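Local coordinates for protein endoglucanase (Clostridium thermocellum, PDB 2EQD) that probably hydrolyses internal beta-1,4-glucosidic bonds of cellulose and xyloglucan, with this chain forming the glycoside hydrolase family 44 part of a longer multidomain enzyme, at residues A[293-298]-A[360-365]; A[475-480]-A[511-516]; A[230-235]-A[255-260]. The protein carries 1 engineered substitution. All coordinates share one frame; numbering follows the deposited sequence.

Contact 1 (A[293-298]-A[360-365]); sequences ERICFG and YDYGGG. With BGC (beta-D-glucopyranose), chain B.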
loop_
_atom_site.group_PDB
_atom_site.type_symbol
_atom_site.label_atom_id
_atom_site.label_comp_id
_atom_site.label_asym_id
_atom_site.label_seq_id
_atom_site.Cartn_x
_atom_site.Cartn_y
_atom_site.Cartn_z
ATOM N N GLU A 293 8.215 -6.595 -22.290
ATOM C CA GLU A 293 8.213 -5.497 -21.343
ATOM C C GLU A 293 7.804 -5.898 -19.935
ATOM O O GLU A 293 7.356 -7.017 -19.696
ATOM C CB GLU A 293 7.305 -4.384 -21.855
ATOM C CG GLU A 293 5.895 -4.835 -22.170
ATOM C CD GLU A 293 5.222 -3.935 -23.195
ATOM O OE1 GLU A 293 5.681 -3.925 -24.364
ATOM O OE2 GLU A 293 4.240 -3.241 -22.833
ATOM N N ARG A 294 7.989 -4.970 -19.003
ATOM C CA ARG A 294 7.633 -5.158 -17.600
ATOM C C ARG A 294 6.120 -4.970 -17.517
ATOM O O ARG A 294 5.562 -4.158 -18.261
ATOM C CB ARG A 294 8.351 -4.096 -16.769
ATOM C CG ARG A 294 8.134 -4.170 -15.286
ATOM C CD ARG A 294 9.053 -3.172 -14.592
ATOM N NE ARG A 294 8.904 -3.179 -13.143
ATOM C CZ ARG A 294 9.660 -2.471 -12.314
ATOM N NH1 ARG A 294 10.626 -1.696 -12.788
ATOM N NH2 ARG A 294 9.447 -2.540 -11.008
ATOM N N ILE A 295 5.454 -5.703 -16.624
ATOM C CA ILE A 295 3.998 -5.605 -16.536
ATOM C C ILE A 295 3.433 -4.244 -16.142
ATOM O O ILE A 295 2.288 -3.932 -16.467
ATOM C CB ILE A 295 3.405 -6.679 -15.606
ATOM C CG1 ILE A 295 3.896 -6.489 -14.173
ATOM C CG2 ILE A 295 3.767 -8.047 -16.124
ATOM C CD1 ILE A 295 3.257 -7.452 -13.197
ATOM N N CYS A 296 4.221 -3.436 -15.447
ATOM C CA CYS A 296 3.758 -2.114 -15.051
ATOM C C CYS A 296 4.616 -1.032 -15.713
ATOM O O CYS A 296 5.310 -1.296 -16.686
ATOM C CB CYS A 296 3.789 -1.979 -13.518
ATOM S SG CYS A 296 5.389 -2.300 -12.693
ATOM N N PHE A 297 4.549 0.187 -15.189
ATOM C CA PHE A 297 5.315 1.328 -15.707
ATOM C C PHE A 297 5.233 1.560 -17.216
ATOM O O PHE A 297 6.218 1.384 -17.941
ATOM C CB PHE A 297 6.793 1.211 -15.299
ATOM C CG PHE A 297 7.028 1.292 -13.813
ATOM C CD1 PHE A 297 6.617 2.402 -13.083
ATOM C CD2 PHE A 297 7.681 0.259 -13.146
ATOM C CE1 PHE A 297 6.852 2.483 -11.714
ATOM C CE2 PHE A 297 7.919 0.333 -11.776
ATOM C CZ PHE A 297 7.505 1.448 -11.061
ATOM N N GLY A 298 4.068 1.979 -17.690
ATOM C CA GLY A 298 3.913 2.235 -19.104
ATOM C C GLY A 298 4.072 0.999 -19.967
ATOM O O GLY A 298 4.917 0.963 -20.858
ATOM N N TYR A 360 2.268 0.203 -4.763
ATOM C CA TYR A 360 2.234 -0.953 -5.640
ATOM C C TYR A 360 1.361 -0.589 -6.835
ATOM O O TYR A 360 0.485 0.291 -6.732
ATOM C CB TYR A 360 1.661 -2.171 -4.898
ATOM C CG TYR A 360 0.154 -2.166 -4.706
ATOM C CD1 TYR A 360 -0.710 -2.458 -5.766
ATOM C CD2 TYR A 360 -0.411 -1.878 -3.465
ATOM C CE1 TYR A 360 -2.097 -2.463 -5.592
ATOM C CE2 TYR A 360 -1.797 -1.881 -3.283
ATOM C CZ TYR A 360 -2.630 -2.175 -4.353
ATOM O OH TYR A 360 -3.990 -2.189 -4.188
ATOM N N ASP A 361 1.615 -1.269 -7.956
ATOM C CA ASP A 361 0.888 -1.071 -9.212
ATOM C C ASP A 361 1.241 -2.243 -10.120
ATOM O O ASP A 361 2.415 -2.475 -10.416
ATOM C CB ASP A 361 1.310 0.256 -9.871
ATOM C CG ASP A 361 0.633 0.497 -11.221
ATOM O OD1 ASP A 361 -0.248 -0.298 -11.615
ATOM O OD2 ASP A 361 0.981 1.492 -11.898
ATOM N N TYR A 362 0.233 -2.992 -10.549
ATOM C CA TYR A 362 0.484 -4.134 -11.421
ATOM C C TYR A 362 0.286 -3.825 -12.908
ATOM O O TYR A 362 0.295 -4.718 -13.759
ATOM C CB TYR A 362 -0.375 -5.330 -10.986
ATOM C CG TYR A 362 0.262 -6.094 -9.850
ATOM C CD1 TYR A 362 0.519 -5.469 -8.635
ATOM C CD2 TYR A 362 0.679 -7.422 -10.014
ATOM C CE1 TYR A 362 1.182 -6.136 -7.608
ATOM C CE2 TYR A 362 1.346 -8.102 -8.997
ATOM C CZ TYR A 362 1.593 -7.450 -7.799
ATOM O OH TYR A 362 2.277 -8.088 -6.790
ATOM N N GLY A 363 0.116 -2.546 -13.208
ATOM C CA GLY A 363 -0.052 -2.129 -14.584
ATOM C C GLY A 363 -1.408 -2.451 -15.161
ATOM O O GLY A 363 -2.314 -2.864 -14.433
ATOM N N GLY A 364 -1.540 -2.246 -16.470
ATOM C CA GLY A 364 -2.786 -2.521 -17.162
ATOM C C GLY A 364 -3.974 -1.834 -16.526
ATOM O O GLY A 364 -5.102 -2.290 -16.655
ATOM N N GLY A 365 -3.712 -0.730 -15.840
ATOM C CA GLY A 365 -4.760 0.004 -15.164
ATOM C C GLY A 365 -6.022 0.267 -15.954
ATOM O O GLY A 365 -7.086 0.475 -15.362
HETATM C C2 BGC B . 13.730 -0.291 -10.500
HETATM C C3 BGC B . 13.237 1.127 -10.807
HETATM C C4 BGC B . 13.781 2.099 -9.761
HETATM C C5 BGC B . 15.294 1.974 -9.830
HETATM C C6 BGC B . 15.930 2.989 -8.877
HETATM C C1 BGC B . 15.261 -0.328 -10.431
HETATM O O2 BGC B . 13.285 -1.177 -11.526
HETATM O O3 BGC B . 11.808 1.138 -10.809
HETATM O O4 BGC B . 13.471 3.472 -10.056
HETATM O O5 BGC B . 15.730 0.646 -9.488
HETATM O O6 BGC B . 17.352 2.948 -9.018
#

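Contact 2 (A[475-480]-A[511-516]); sequences NVWAFD and HIVLEA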
loop_
_atom_site.group_PDB
_atom_site.type_symbol
_atom_site.label_atom_id
_atom_site.label_comp_id
_atom_site.label_asym_id
_atom_site.label_seq_id
_atom_site.Cartn_x
_atom_site.Cartn_y
_atom_site.Cartn_z
ATOM N N ASN A 475 -26.286 -14.078 -5.451
ATOM C CA ASN A 475 -26.320 -12.979 -6.408
ATOM C C ASN A 475 -24.921 -12.760 -6.946
ATOM O O ASN A 475 -23.934 -13.146 -6.311
ATOM C CB ASN A 475 -26.827 -11.719 -5.734
ATOM C CG ASN A 475 -28.187 -11.914 -5.129
ATOM O OD1 ASN A 475 -29.197 -11.944 -5.835
ATOM N ND2 ASN A 475 -28.223 -12.075 -3.813
ATOM N N VAL A 476 -24.828 -12.139 -8.114
ATOM C CA VAL A 476 -23.525 -11.916 -8.707
ATOM C C VAL A 476 -23.326 -10.515 -9.253
ATOM O O VAL A 476 -24.247 -9.904 -9.788
ATOM C CB VAL A 476 -23.257 -12.935 -9.840
ATOM C CG1 VAL A 476 -21.888 -12.689 -10.449
ATOM C CG2 VAL A 476 -23.322 -14.353 -9.300
ATOM N N TRP A 477 -22.108 -10.008 -9.086
ATOM C CA TRP A 477 -21.713 -8.699 -9.598
ATOM C C TRP A 477 -20.395 -8.972 -10.266
ATOM O O TRP A 477 -19.626 -9.804 -9.792
ATOM C CB TRP A 477 -21.518 -7.693 -8.470
ATOM C CG TRP A 477 -22.797 -7.132 -7.969
ATOM C CD1 TRP A 477 -23.431 -6.004 -8.404
ATOM C CD2 TRP A 477 -23.627 -7.697 -6.959
ATOM N NE1 TRP A 477 -24.612 -5.826 -7.719
ATOM C CE2 TRP A 477 -24.757 -6.853 -6.825
ATOM C CE3 TRP A 477 -23.530 -8.836 -6.151
ATOM C CZ2 TRP A 477 -25.782 -7.115 -5.914
ATOM C CZ3 TRP A 477 -24.549 -9.096 -5.247
ATOM C CH2 TRP A 477 -25.663 -8.236 -5.135
ATOM N N ALA A 478 -20.126 -8.294 -11.369
ATOM C CA ALA A 478 -18.880 -8.535 -12.064
ATOM C C ALA A 478 -18.574 -7.487 -13.111
ATOM O O ALA A 478 -19.451 -6.718 -13.513
ATOM C CB ALA A 478 -18.922 -9.907 -12.716
ATOM N N PHE A 479 -17.308 -7.480 -13.529
ATOM C CA PHE A 479 -16.802 -6.583 -14.564
ATOM C C PHE A 479 -15.935 -7.452 -15.449
ATOM O O PHE A 479 -15.380 -8.446 -14.977
ATOM C CB PHE A 479 -15.983 -5.433 -13.952
ATOM C CG PHE A 479 -14.664 -5.853 -13.335
ATOM C CD1 PHE A 479 -13.571 -6.169 -14.143
ATOM C CD2 PHE A 479 -14.498 -5.857 -11.948
ATOM C CE1 PHE A 479 -12.326 -6.476 -13.576
ATOM C CE2 PHE A 479 -13.266 -6.162 -11.368
ATOM C CZ PHE A 479 -12.172 -6.472 -12.186
ATOM N N ASP A 480 -15.818 -7.094 -16.724
ATOM C CA ASP A 480 -15.018 -7.877 -17.659
ATOM C C ASP A 480 -14.551 -7.039 -18.844
ATOM O O ASP A 480 -14.625 -5.809 -18.809
ATOM C CB ASP A 480 -15.835 -9.060 -18.172
ATOM C CG ASP A 480 -17.231 -8.645 -18.629
ATOM O OD1 ASP A 480 -17.356 -7.565 -19.256
ATOM O OD2 ASP A 480 -18.199 -9.400 -18.364
ATOM N N HIS A 511 -18.035 -11.073 -7.966
ATOM C CA HIS A 511 -18.162 -11.131 -6.528
ATOM C C HIS A 511 -19.508 -11.787 -6.263
ATOM O O HIS A 511 -20.562 -11.204 -6.515
ATOM C CB HIS A 511 -18.121 -9.717 -5.937
ATOM C CG HIS A 511 -18.211 -9.678 -4.440
ATOM N ND1 HIS A 511 -17.868 -8.562 -3.707
ATOM C CD2 HIS A 511 -18.622 -10.606 -3.543
ATOM C CE1 HIS A 511 -18.062 -8.805 -2.423
ATOM N NE2 HIS A 511 -18.518 -10.038 -2.296
ATOM N N ILE A 512 -19.462 -13.020 -5.785
ATOM C CA ILE A 512 -20.674 -13.760 -5.497
ATOM C C ILE A 512 -21.050 -13.542 -4.033
ATOM O O ILE A 512 -20.176 -13.357 -3.177
ATOM C CB ILE A 512 -20.457 -15.267 -5.759
ATOM C CG1 ILE A 512 -20.046 -15.485 -7.219
ATOM C CG2 ILE A 512 -21.724 -16.042 -5.436
ATOM C CD1 ILE A 512 -19.548 -16.891 -7.528
ATOM N N VAL A 513 -22.353 -13.552 -3.756
ATOM C CA VAL A 513 -22.853 -13.377 -2.393
ATOM C C VAL A 513 -23.958 -14.398 -2.149
ATOM O O VAL A 513 -25.078 -14.246 -2.644
ATOM C CB VAL A 513 -23.421 -11.954 -2.176
ATOM C CG1 VAL A 513 -23.818 -11.768 -0.722
ATOM C CG2 VAL A 513 -22.392 -10.909 -2.593
ATOM N N LEU A 514 -23.634 -15.441 -1.394
ATOM C CA LEU A 514 -24.589 -16.507 -1.081
ATOM C C LEU A 514 -25.309 -16.260 0.246
ATOM O O LEU A 514 -24.723 -15.735 1.198
ATOM C CB LEU A 514 -23.862 -17.856 -1.025
ATOM C CG LEU A 514 -23.097 -18.234 -2.298
ATOM C CD1 LEU A 514 -22.198 -19.434 -2.063
ATOM C CD2 LEU A 514 -24.092 -18.528 -3.391
ATOM N N GLU A 515 -26.585 -16.627 0.304
ATOM C CA GLU A 515 -27.362 -16.463 1.529
ATOM C C GLU A 515 -28.505 -17.459 1.664
ATOM O O GLU A 515 -29.065 -17.910 0.670
ATOM C CB GLU A 515 -27.908 -15.040 1.641
ATOM C CG GLU A 515 -27.953 -14.257 0.346
ATOM C CD GLU A 515 -28.441 -12.826 0.564
ATOM O OE1 GLU A 515 -27.970 -12.182 1.532
ATOM O OE2 GLU A 515 -29.284 -12.348 -0.232
ATOM N N ALA A 516 -28.839 -17.803 2.905
ATOM C CA ALA A 516 -29.919 -18.749 3.179
ATOM C C ALA A 516 -31.268 -18.033 3.268
ATOM O O ALA A 516 -31.324 -16.996 3.963
ATOM C CB ALA A 516 -29.632 -19.486 4.480
#

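Contact 3 (A[230-235]-A[255-260]); sequences PALYGF and RWFIDY. With BGC (beta-D-glucopyranose), chain B.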
loop_
_atom_site.group_PDB
_atom_site.type_symbol
_atom_site.label_atom_id
_atom_site.label_comp_id
_atom_site.label_asym_id
_atom_site.label_seq_id
_atom_site.Cartn_x
_atom_site.Cartn_y
_atom_site.Cartn_z
ATOM N N PRO A 230 10.463 1.101 6.480
ATOM C CA PRO A 230 11.230 2.269 6.032
ATOM C C PRO A 230 10.718 2.832 4.706
ATOM O O PRO A 230 11.244 3.839 4.206
ATOM C CB PRO A 230 12.658 1.716 5.870
ATOM C CG PRO A 230 12.574 0.227 6.298
ATOM C CD PRO A 230 11.141 -0.132 6.059
ATOM N N ALA A 231 9.712 2.174 4.137
ATOM C CA ALA A 231 9.153 2.596 2.863
ATOM C C ALA A 231 10.159 2.307 1.751
ATOM O O ALA A 231 10.431 3.158 0.914
ATOM C CB ALA A 231 8.826 4.079 2.907
ATOM N N LEU A 232 10.724 1.107 1.744
ATOM C CA LEU A 232 11.702 0.756 0.725
ATOM C C LEU A 232 11.030 0.684 -0.639
ATOM O O LEU A 232 9.954 0.116 -0.792
ATOM C CB LEU A 232 12.387 -0.564 1.087
ATOM C CG LEU A 232 12.910 -0.564 2.531
ATOM C CD1 LEU A 232 13.576 -1.897 2.822
ATOM C CD2 LEU A 232 13.874 0.574 2.762
ATOM N N TYR A 233 11.679 1.284 -1.625
ATOM C CA TYR A 233 11.158 1.345 -2.982
ATOM C C TYR A 233 10.988 -0.014 -3.637
ATOM O O TYR A 233 10.000 -0.252 -4.317
ATOM C CB TYR A 233 12.092 2.207 -3.837
ATOM C CG TYR A 233 13.261 1.462 -4.434
ATOM C CD1 TYR A 233 13.148 0.857 -5.682
ATOM C CD2 TYR A 233 14.482 1.385 -3.767
ATOM C CE1 TYR A 233 14.223 0.200 -6.256
ATOM C CE2 TYR A 233 15.567 0.729 -4.330
ATOM C CZ TYR A 233 15.433 0.142 -5.583
ATOM O OH TYR A 233 16.509 -0.476 -6.192
ATOM N N GLY A 234 11.962 -0.896 -3.450
ATOM C CA GLY A 234 11.881 -2.199 -4.076
ATOM C C GLY A 234 12.902 -3.182 -3.547
ATOM O O GLY A 234 13.718 -2.867 -2.683
ATOM N N PHE A 235 12.867 -4.383 -4.102
ATOM C CA PHE A 235 13.755 -5.446 -3.667
ATOM C C PHE A 235 15.176 -5.064 -3.252
ATOM O O PHE A 235 15.597 -5.382 -2.136
ATOM C CB PHE A 235 13.835 -6.546 -4.721
ATOM C CG PHE A 235 14.327 -7.839 -4.163
ATOM C CD1 PHE A 235 13.521 -8.572 -3.295
ATOM C CD2 PHE A 235 15.618 -8.281 -4.421
ATOM C CE1 PHE A 235 13.998 -9.729 -2.684
ATOM C CE2 PHE A 235 16.108 -9.432 -3.819
ATOM C CZ PHE A 235 15.295 -10.160 -2.947
ATOM N N ARG A 255 20.272 -12.257 6.737
ATOM C CA ARG A 255 19.900 -12.723 5.414
ATOM C C ARG A 255 19.618 -11.542 4.501
ATOM O O ARG A 255 19.831 -11.630 3.296
ATOM C CB ARG A 255 18.678 -13.644 5.480
ATOM C CG ARG A 255 18.397 -14.336 4.146
ATOM C CD ARG A 255 17.471 -15.539 4.287
ATOM N NE ARG A 255 16.084 -15.164 4.566
ATOM C CZ ARG A 255 15.078 -15.351 3.718
ATOM N NH1 ARG A 255 15.299 -15.906 2.537
ATOM N NH2 ARG A 255 13.853 -14.980 4.054
ATOM N N TRP A 256 19.135 -10.443 5.075
ATOM C CA TRP A 256 18.845 -9.226 4.310
ATOM C C TRP A 256 18.605 -8.031 5.230
ATOM O O TRP A 256 18.489 -8.191 6.454
ATOM C CB TRP A 256 17.645 -9.430 3.354
ATOM C CG TRP A 256 16.312 -9.838 3.988
ATOM C CD1 TRP A 256 16.079 -10.182 5.296
ATOM C CD2 TRP A 256 15.054 -9.974 3.311
ATOM N NE1 TRP A 256 14.757 -10.521 5.470
ATOM C CE2 TRP A 256 14.106 -10.404 4.269
ATOM C CE3 TRP A 256 14.635 -9.774 1.986
ATOM C CZ2 TRP A 256 12.763 -10.638 3.943
ATOM C CZ3 TRP A 256 13.301 -10.007 1.662
ATOM C CH2 TRP A 256 12.381 -10.435 2.640
ATOM N N PHE A 257 18.548 -6.838 4.644
ATOM C CA PHE A 257 18.335 -5.623 5.418
ATOM C C PHE A 257 17.021 -5.656 6.202
ATOM O O PHE A 257 16.926 -5.105 7.305
ATOM C CB PHE A 257 18.357 -4.392 4.507
ATOM C CG PHE A 257 17.963 -3.118 5.211
ATOM C CD1 PHE A 257 18.786 -2.563 6.187
ATOM C CD2 PHE A 257 16.749 -2.493 4.923
ATOM C CE1 PHE A 257 18.401 -1.406 6.869
ATOM C CE2 PHE A 257 16.359 -1.337 5.603
ATOM C CZ PHE A 257 17.188 -0.793 6.578
ATOM N N ILE A 258 16.011 -6.305 5.633
ATOM C CA ILE A 258 14.715 -6.407 6.287
ATOM C C ILE A 258 14.871 -6.930 7.710
ATOM O O ILE A 258 14.294 -6.366 8.646
ATOM C CB ILE A 258 13.772 -7.337 5.494
ATOM C CG1 ILE A 258 13.591 -6.789 4.085
ATOM C CG2 ILE A 258 12.416 -7.442 6.186
ATOM C CD1 ILE A 258 13.065 -5.365 4.063
ATOM N N ASP A 259 15.645 -8.005 7.872
ATOM C CA ASP A 259 15.874 -8.574 9.199
ATOM C C ASP A 259 16.577 -7.545 10.080
ATOM O O ASP A 259 16.135 -7.258 11.199
ATOM C CB ASP A 259 16.745 -9.831 9.115
ATOM C CG ASP A 259 16.044 -10.986 8.427
ATOM O OD1 ASP A 259 14.791 -11.012 8.438
ATOM O OD2 ASP A 259 16.750 -11.871 7.895
ATOM N N TYR A 260 17.674 -7.003 9.551
ATOM C CA TYR A 260 18.480 -5.996 10.241
ATOM C C TYR A 260 17.595 -4.874 10.784
ATOM O O TYR A 260 17.677 -4.512 11.968
ATOM C CB TYR A 260 19.529 -5.415 9.281
ATOM C CG TYR A 260 20.349 -4.274 9.849
ATOM C CD1 TYR A 260 21.624 -4.491 10.359
ATOM C CD2 TYR A 260 19.841 -2.976 9.889
ATOM C CE1 TYR A 260 22.375 -3.440 10.905
ATOM C CE2 TYR A 260 20.573 -1.926 10.431
ATOM C CZ TYR A 260 21.838 -2.161 10.938
ATOM O OH TYR A 260 22.549 -1.127 11.502
HETATM C C2 BGC B . 13.730 -0.291 -10.500
HETATM C C3 BGC B . 13.237 1.127 -10.807
HETATM C C4 BGC B . 13.781 2.099 -9.761
HETATM C C5 BGC B . 15.294 1.974 -9.830
HETATM C C6 BGC B . 15.930 2.989 -8.877
HETATM C C1 BGC B . 15.261 -0.328 -10.431
HETATM O O2 BGC B . 13.285 -1.177 -11.526
HETATM O O3 BGC B . 11.808 1.138 -10.809
HETATM O O4 BGC B . 13.471 3.472 -10.056
HETATM O O5 BGC B . 15.730 0.646 -9.488
HETATM O O6 BGC B . 17.352 2.948 -9.018
#

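Contact 1 (A[293-298]-A[360-365])
Ile295 and Cys296 meet Asp361, Tyr362 and Gly363 in a loop-to-loop contact at the C-terminal end of a TIM barrel, where active-site loops characteristically gather. Segment 360-365 leaves barrel strand 354-360, while 293-298 belongs to the excursion that follows the neighbouring strand 279-284. No conventional hydrogen bond joins the two segments. Instead, Gly363 CA points a hydrogen almost straight at Ile295 O (3.5 Å, 171° at H). Cys296 turns CB onto the backbone, 3.4 Å from Asp361 O, and SG lies alongside the same carbonyl. Ile295 and Tyr362 run side by side, with CD1 of the isoleucine obliquely placed at CD2 of the tyrosine ring (4.1 Å). The acceptors Ile295 O and Tyr362 O come together at 3.5 Å; Arg310 bonds the first through NH2 and, weakly, the second through NE, which probably eases their approach. An Asx turn shapes the second loop: Gly363 N donates to Asp361 OD1 (2.8 Å) from above the carboxylate plane. On the other loop, Arg294 extends fully toward the bound glucose. NE and NH2 are held by the carbonyls of Pro286 and Tyr285, NH1 pairs with Glu287, and Phe297 CE2 covers one guanidinium face. Fixed in this way, Arg294 NH1 donates to BGC O2 over 3.0 Å with a bent N-H...O angle of 136°.

Contact 2 (A[475-480]-A[511-516])
Trp477 swings CG away from its carbonyl carbon to lie beside its own backbone N (chi1 -80°), and chi2 of -91° turns the indole so that CZ3 reaches obliquely across to CG2 of Val513 at 3.9 Å. The valine presents that methyl from the corresponding place beside its nitrogen. In the backbone, Trp477 and His511 form one hydrogen-bonded pair, with His511 N to Trp477 O at 2.7 Å. The return bond, Trp477 N to His511 O, is longer at 3.2 Å. Asn475 and Val513 form the next such pair, in which Val513 N donates to Asn475 O over 3.0 Å. Val476 and Ile512 make the non-hydrogen-bonded pair between them, their side chains lying together on the reverse face, Val476 CG2 to Ile512 CG1 at 4.0 Å. Near the end of strand 508-515, Glu515 OE2 lies 3.7 Å from Asn475 ND2, too far to count as a hydrogen bond. The face bearing Trp477, His511 and Val513 packs on Tyr410, and the His511 ring is held at both nitrogens, ND1 to Leu406 O of helix 398-408 and NE2 to His447 ND1. With an interstrand angle of 168°, the contact is typical of antiparallel neighbours near one edge of a sheet, here inside the outermost strand 486-492 of the beta-sandwich domain that accompanies the family 44 barrel.

Contact 3 (A[230-235]-A[255-260])
A beta-alpha-beta crossover of the TIM barrel supplies this contact: strand 226-232 leads, by way of the short helices 235-240 and 247-250, to helix 257-272, which in turn returns the chain to the adjacent parallel strand 279-284. The apolar residues at the strand's end meet the first turn of the long helix. Leu232 is the hub. Its CG lies beside the backbone N and the rest of the chain is extended (chi2 -180°), which carries CD1 out to two partners at once. One is Ile258 CD1, at 3.7 Å; the two side chains overlap while running in opposing directions. The other is the Phe257 ring, approached at its edge and in its plane, with CD2 at 3.9 Å from Leu232 CD1. Pro230, which follows a cis peptide bond, adds CG to the same rim, 4.2 Å from Phe257 CE2, and Leu207 of helix 204-219 also touches both Pro230 and Phe257. Farther along, Phe235 CE1 comes near the plane of the Trp256 indole at its edge, meeting CZ3 at 4.4 Å. Trp256, at the N-cap position of the long helix, has Ile258 CB over one face, toward its rim, and also stacks with Phe335. Tyr233 serves the substrate cleft instead, with CE1 3.6 Å from O5 of a bound glucose and its hydroxyl bonded to Gln242. No hydrogen bond crosses between the segments, and all six touching residues are buried. Cohesion between them probably rests on dispersion and the exclusion of water, while the one polar atom of the indole, Trp256 NE1, finds weak partners in Asp259 OD1 (3.0 Å) and in Ser345 OG of helix 338-349.

The three contacts sample two domains of this part of the enzyme. Contacts 1 and 3, with centres 22 Å apart and nearest atoms about 7 Å apart, do not touch, yet both reach the same glucose, through Arg294 and Tyr233. They thus frame the sugar-binding cleft from two barrel strands' loops. In contact 1, the Asp361 side chain is also about 7 Å from another glucose and about 13 Å from the zinc ion. Contact 2 belongs to the beta-sandwich, away from the sugar and the metal sites. Its centre is 28 Å from that of contact 1, with nearest atoms about 9 Å apart, and 39 Å from that of contact 3.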